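Local atomic coordinates of Lic11098 (Leptospira interrogans serogroup Icterohaemorrhagiae serovar copenhageni, PDB entry 4U08), a protein that is of unknown function but is a leucine-rich repeat protein of a human pathogen, a putative virulence factor probably mediating protein-protein interactions, as leucine-rich repeat proteins commonly do. Residues A[49-54]-A[70-75]; A[76-81]-A[97-102]. All coordinates share one frame; numbering follows the deposited sequence.

Contact 1. Residues A[49-54]-A[70-75]; sequences NLDDNQ and QLHLSK
One oxygen of Asp-51 reaches across to a backbone N-H of the next coil while the other shares a water with His-72. With CG anti to the carbonyl carbon (chi1 -71°), the carboxylate lies over the start of the turn after strand 70-72: OD1 takes the N-H of Ser-74 at 2.9 Å, met from above the carboxylate plane, and OD2 accepts from the water, which also pairs with ND1 of His-72. The two groups cross obliquely, with carboxylate and imidazole planes 74° apart, and Asp-51 OD2 lies 4.1 Å from His-72 ND1, near enough that the acid may raise the affinity of the ring for a proton. The rotation of the ring is further fixed from its own strand, where NE2 donates in the ring plane to a lone pair of Gln-70 OE1 at 2.8 Å. In a leucine-rich repeat, parallel backbone bonds link equivalent positions of successive coils; here Asn-49 and His-72 form a parallel bridge, and backbone hydrogen bonds carry the pairing beyond the strand ends: Leu-50 N donates to His-72 O at 2.8 Å and Asp-52 N to Ser-74 O at 2.9 Å. An Asx turn, with Asn-49 OD1 accepting from Asp-51 N, bends the first coil at this point. On the buried side Leu-50 and Leu-73 point the same way, CD1 of Leu-50 touching CD2 of Leu-73 at 3.7 Å. At the outer end the chain of Lys-75, bent at chi3 (-107°), runs alongside Asp-52 and brings NZ into a long, weak salt bridge with both carboxylate oxygens.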
# COMPACT_ATOMS: atom_id res chain seq x y z
N ASN A 49 26.54 -10.66 -4.43
CA ASN A 49 25.96 -9.36 -4.70
C ASN A 49 26.53 -8.79 -6.00
O ASN A 49 27.71 -8.44 -6.08
CB ASN A 49 26.14 -8.40 -3.51
CG ASN A 49 25.29 -7.16 -3.59
OD1 ASN A 49 24.78 -6.79 -4.65
ND2 ASN A 49 25.16 -6.45 -2.49
N LEU A 50 25.68 -8.73 -7.03
CA LEU A 50 26.03 -8.23 -8.36
C LEU A 50 25.23 -6.97 -8.71
O LEU A 50 25.18 -6.57 -9.88
CB LEU A 50 25.81 -9.34 -9.42
CG LEU A 50 26.65 -10.62 -9.26
CD1 LEU A 50 26.29 -11.63 -10.33
CD2 LEU A 50 28.14 -10.32 -9.33
N ASP A 51 24.60 -6.33 -7.69
CA ASP A 51 23.77 -5.14 -7.85
C ASP A 51 24.50 -3.97 -8.47
O ASP A 51 25.70 -3.82 -8.24
CB ASP A 51 23.23 -4.66 -6.49
CG ASP A 51 22.17 -5.53 -5.83
OD1 ASP A 51 21.59 -6.41 -6.52
OD2 ASP A 51 21.91 -5.34 -4.62
N ASP A 52 23.77 -3.11 -9.20
CA ASP A 52 24.28 -1.88 -9.79
C ASP A 52 25.52 -2.12 -10.65
O ASP A 52 26.59 -1.63 -10.33
CB ASP A 52 24.58 -0.84 -8.69
CG ASP A 52 23.38 -0.42 -7.86
OD1 ASP A 52 22.92 0.72 -8.02
OD2 ASP A 52 22.95 -1.23 -7.00
N ASN A 53 25.38 -2.93 -11.70
CA ASN A 53 26.47 -3.23 -12.63
C ASN A 53 25.93 -3.15 -14.06
O ASN A 53 24.83 -2.61 -14.25
CB ASN A 53 27.15 -4.59 -12.30
CG ASN A 53 28.11 -4.53 -11.12
OD1 ASN A 53 29.09 -3.77 -11.12
ND2 ASN A 53 27.86 -5.35 -10.11
N GLN A 54 26.67 -3.63 -15.08
CA GLN A 54 26.19 -3.55 -16.47
C GLN A 54 26.03 -4.93 -17.13
O GLN A 54 26.17 -5.04 -18.35
CB GLN A 54 27.06 -2.61 -17.31
CG GLN A 54 26.92 -1.13 -16.95
CD GLN A 54 27.96 -0.68 -15.95
OE1 GLN A 54 29.15 -0.61 -16.25
NE2 GLN A 54 27.52 -0.32 -14.75
N GLN A 70 21.40 -16.41 -1.44
CA GLN A 70 20.95 -15.10 -1.90
C GLN A 70 21.70 -14.65 -3.14
O GLN A 70 22.94 -14.60 -3.15
CB GLN A 70 21.08 -14.03 -0.80
CG GLN A 70 20.20 -14.28 0.43
CD GLN A 70 20.13 -13.08 1.34
OE1 GLN A 70 20.19 -11.91 0.92
NE2 GLN A 70 19.92 -13.33 2.61
N LEU A 71 20.93 -14.28 -4.18
CA LEU A 71 21.48 -13.77 -5.42
C LEU A 71 20.89 -12.39 -5.69
O LEU A 71 19.70 -12.27 -5.99
CB LEU A 71 21.23 -14.77 -6.58
CG LEU A 71 21.74 -14.37 -7.96
CD1 LEU A 71 23.25 -14.10 -7.96
CD2 LEU A 71 21.41 -15.45 -8.98
N HIS A 72 21.73 -11.35 -5.54
CA HIS A 72 21.35 -9.95 -5.74
C HIS A 72 21.84 -9.52 -7.13
O HIS A 72 23.04 -9.46 -7.38
CB HIS A 72 21.93 -9.05 -4.62
CG HIS A 72 21.44 -9.42 -3.25
ND1 HIS A 72 20.51 -8.64 -2.59
CD2 HIS A 72 21.75 -10.48 -2.47
CE1 HIS A 72 20.28 -9.25 -1.43
NE2 HIS A 72 21.01 -10.36 -1.32
N LEU A 73 20.90 -9.31 -8.05
CA LEU A 73 21.22 -8.95 -9.43
C LEU A 73 20.45 -7.72 -9.89
O LEU A 73 20.22 -7.54 -11.09
CB LEU A 73 20.85 -10.14 -10.33
CG LEU A 73 21.93 -11.15 -10.60
CD1 LEU A 73 21.34 -12.38 -11.21
CD2 LEU A 73 22.98 -10.58 -11.53
N SER A 74 20.07 -6.88 -8.94
CA SER A 74 19.29 -5.69 -9.22
C SER A 74 20.10 -4.63 -9.94
O SER A 74 21.33 -4.60 -9.81
CB SER A 74 18.71 -5.12 -7.93
OG SER A 74 17.94 -6.11 -7.25
N LYS A 75 19.42 -3.77 -10.68
CA LYS A 75 20.00 -2.63 -11.38
C LYS A 75 21.16 -3.03 -12.31
O LYS A 75 22.29 -2.55 -12.18
CB LYS A 75 20.38 -1.51 -10.38
CG LYS A 75 19.20 -1.00 -9.55
CD LYS A 75 19.62 0.01 -8.49
CE LYS A 75 19.58 -0.57 -7.10
NZ LYS A 75 20.10 0.37 -6.08
O HOH W 1 19.61 -6.29 -3.77

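Contact 2. Residues A[76-81]-A[97-102]; sequences NQLMAL and YENQLT
Leu-78 and Asn-99 lie side by side and point the same way, an aliphatic branch against an amide. Asn-99 keeps CG beside its own backbone N (chi1 -81°), which places OD1 against the first coil: a lone pair of OD1, in the carbonyl plane, receives the N-H of Leu-78 at 3.0 Å, while CB and CG of Leu-78 lean on the same oxygen. The other end of this amide is held as well, ND2 donating to Leu-73 O and Leu-96 O, which fixes the flat group. This is the asparagine ladder of the leucine-rich repeat, in which a buried side chain satisfies backbone groups of adjoining coils. Backbone bonds flank it: Asn-76 N approaches Glu-98 O nearly along the C=O axis at 3.2 Å, and Gln-100 N donates to Leu-78 O at 2.9 Å. Further along the two loops, Leu-81 and Leu-101 cross at about a right angle, CD2 of Leu-101 lying 4.2 Å from Leu-81 CG and 3.6 Å from Ala-80 N, a buried N-H that lacks any partner. Gln-77 and Gln-100 run alongside each other, amide planes 83° apart, Gln-100 NE2 against Gln-77 CB at 3.9 Å. The pair of loops follows strands 70-72 and 93-95, and the ladder continues to both neighbours: Asn-76 OD1 accepts from Leu-55 N before strand 70-72, and Leu-101 N donates to Asn-122 OD1 beyond strand 116-118.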
# COMPACT_ATOMS: atom_id res chain seq x y z
N ASN A 76 20.87 -3.93 -13.24
CA ASN A 76 21.79 -4.35 -14.30
C ASN A 76 21.00 -4.15 -15.59
O ASN A 76 20.02 -3.40 -15.58
CB ASN A 76 22.23 -5.80 -14.12
CG ASN A 76 23.36 -5.94 -13.16
OD1 ASN A 76 24.51 -5.75 -13.52
ND2 ASN A 76 23.05 -6.23 -11.92
N GLN A 77 21.41 -4.82 -16.68
CA GLN A 77 20.73 -4.73 -17.97
C GLN A 77 20.42 -6.15 -18.46
O GLN A 77 20.44 -6.39 -19.68
CB GLN A 77 21.61 -3.96 -18.97
CG GLN A 77 21.86 -2.48 -18.63
CD GLN A 77 23.03 -1.88 -19.38
OE1 GLN A 77 23.96 -2.58 -19.83
NE2 GLN A 77 23.05 -0.56 -19.48
N LEU A 78 20.11 -7.09 -17.52
CA LEU A 78 19.88 -8.51 -17.83
C LEU A 78 18.75 -8.69 -18.82
O LEU A 78 17.64 -8.21 -18.58
CB LEU A 78 19.65 -9.37 -16.59
CG LEU A 78 20.80 -9.51 -15.60
CD1 LEU A 78 20.36 -10.29 -14.40
CD2 LEU A 78 22.01 -10.20 -16.23
N MSE A 79 19.06 -9.33 -19.96
CA MSE A 79 18.11 -9.57 -21.04
C MSE A 79 17.43 -10.93 -20.92
O MSE A 79 16.33 -11.11 -21.43
CB MSE A 79 18.81 -9.43 -22.41
CG MSE A 79 19.56 -8.12 -22.58
SE MSE A 79 19.40 -7.44 -24.24
CE MSE A 79 17.65 -7.16 -24.32
N ALA A 80 18.08 -11.88 -20.23
CA ALA A 80 17.59 -13.25 -20.03
C ALA A 80 18.30 -13.92 -18.87
O ALA A 80 19.38 -13.49 -18.49
CB ALA A 80 17.80 -14.07 -21.30
N LEU A 81 17.67 -14.95 -18.29
CA LEU A 81 18.23 -15.77 -17.22
C LEU A 81 18.56 -17.13 -17.84
O LEU A 81 17.74 -17.66 -18.58
CB LEU A 81 17.20 -16.00 -16.09
CG LEU A 81 16.76 -14.83 -15.21
CD1 LEU A 81 15.66 -15.27 -14.26
CD2 LEU A 81 17.93 -14.25 -14.41
N TYR A 97 15.21 -6.86 -9.54
CA TYR A 97 14.56 -5.61 -9.86
C TYR A 97 15.47 -4.70 -10.70
O TYR A 97 16.68 -4.72 -10.54
CB TYR A 97 13.95 -4.89 -8.63
CG TYR A 97 14.92 -4.39 -7.58
CD1 TYR A 97 15.48 -3.12 -7.67
CD2 TYR A 97 15.15 -5.12 -6.41
CE1 TYR A 97 16.33 -2.63 -6.67
CE2 TYR A 97 15.98 -4.63 -5.40
CZ TYR A 97 16.58 -3.39 -5.54
OH TYR A 97 17.41 -2.92 -4.55
N GLU A 98 14.86 -3.96 -11.62
CA GLU A 98 15.51 -3.05 -12.56
C GLU A 98 16.50 -3.79 -13.49
O GLU A 98 17.72 -3.74 -13.31
CB GLU A 98 16.13 -1.81 -11.88
CG GLU A 98 16.14 -0.58 -12.78
CD GLU A 98 14.78 0.02 -13.08
OE1 GLU A 98 14.22 0.68 -12.18
OE2 GLU A 98 14.28 -0.16 -14.21
N ASN A 99 15.92 -4.54 -14.43
CA ASN A 99 16.62 -5.26 -15.49
C ASN A 99 15.73 -5.18 -16.72
O ASN A 99 14.72 -4.46 -16.71
CB ASN A 99 16.94 -6.69 -15.07
CG ASN A 99 18.16 -6.78 -14.21
OD1 ASN A 99 19.27 -6.56 -14.68
ND2 ASN A 99 17.98 -7.06 -12.94
N GLN A 100 16.07 -5.92 -17.78
CA GLN A 100 15.26 -5.89 -19.00
C GLN A 100 14.74 -7.28 -19.36
O GLN A 100 14.73 -7.65 -20.53
CB GLN A 100 16.07 -5.25 -20.14
CG GLN A 100 16.08 -3.73 -20.07
CD GLN A 100 17.13 -3.18 -21.00
OE1 GLN A 100 16.99 -3.22 -22.23
NE2 GLN A 100 18.23 -2.70 -20.44
N LEU A 101 14.30 -8.05 -18.35
CA LEU A 101 13.79 -9.40 -18.57
C LEU A 101 12.43 -9.36 -19.25
O LEU A 101 11.56 -8.60 -18.83
CB LEU A 101 13.75 -10.24 -17.29
CG LEU A 101 15.06 -10.41 -16.52
CD1 LEU A 101 14.81 -11.04 -15.18
CD2 LEU A 101 16.07 -11.26 -17.28
N THR A 102 12.28 -10.13 -20.34
CA THR A 102 11.04 -10.24 -21.10
C THR A 102 10.40 -11.60 -20.84
O THR A 102 9.24 -11.81 -21.21
CB THR A 102 11.28 -10.02 -22.61
OG1 THR A 102 12.34 -10.86 -23.03
CG2 THR A 102 11.58 -8.58 -22.94
O HOH W 2 14.28 -12.79 -20.71

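Contact 2 begins at Asn-76, the residue that follows Lys-75 at the end of contact 1, and the centres of the two lie 11 Å apart. The Asn-99 amide ties them together, and a probable hydrogen bond of 2.9 Å from Lys-75 N to Tyr-97 O adds a second link. Ser-74 OG also packs on the ring of Tyr-97, 3.1 Å from CE2, and Asn-76 OD1 packs on Asn-53 C at 3.0 Å. Asn-76 ND2 reaches back to Leu-50 O, so the asparagines connect three consecutive coils. A bound zinc ion lies about 13 Å from the side chain of Glu-98, but neither contact supplies a residue of the calcium site (Glu-161, Glu-184) or the zinc site of His-167 and His-190.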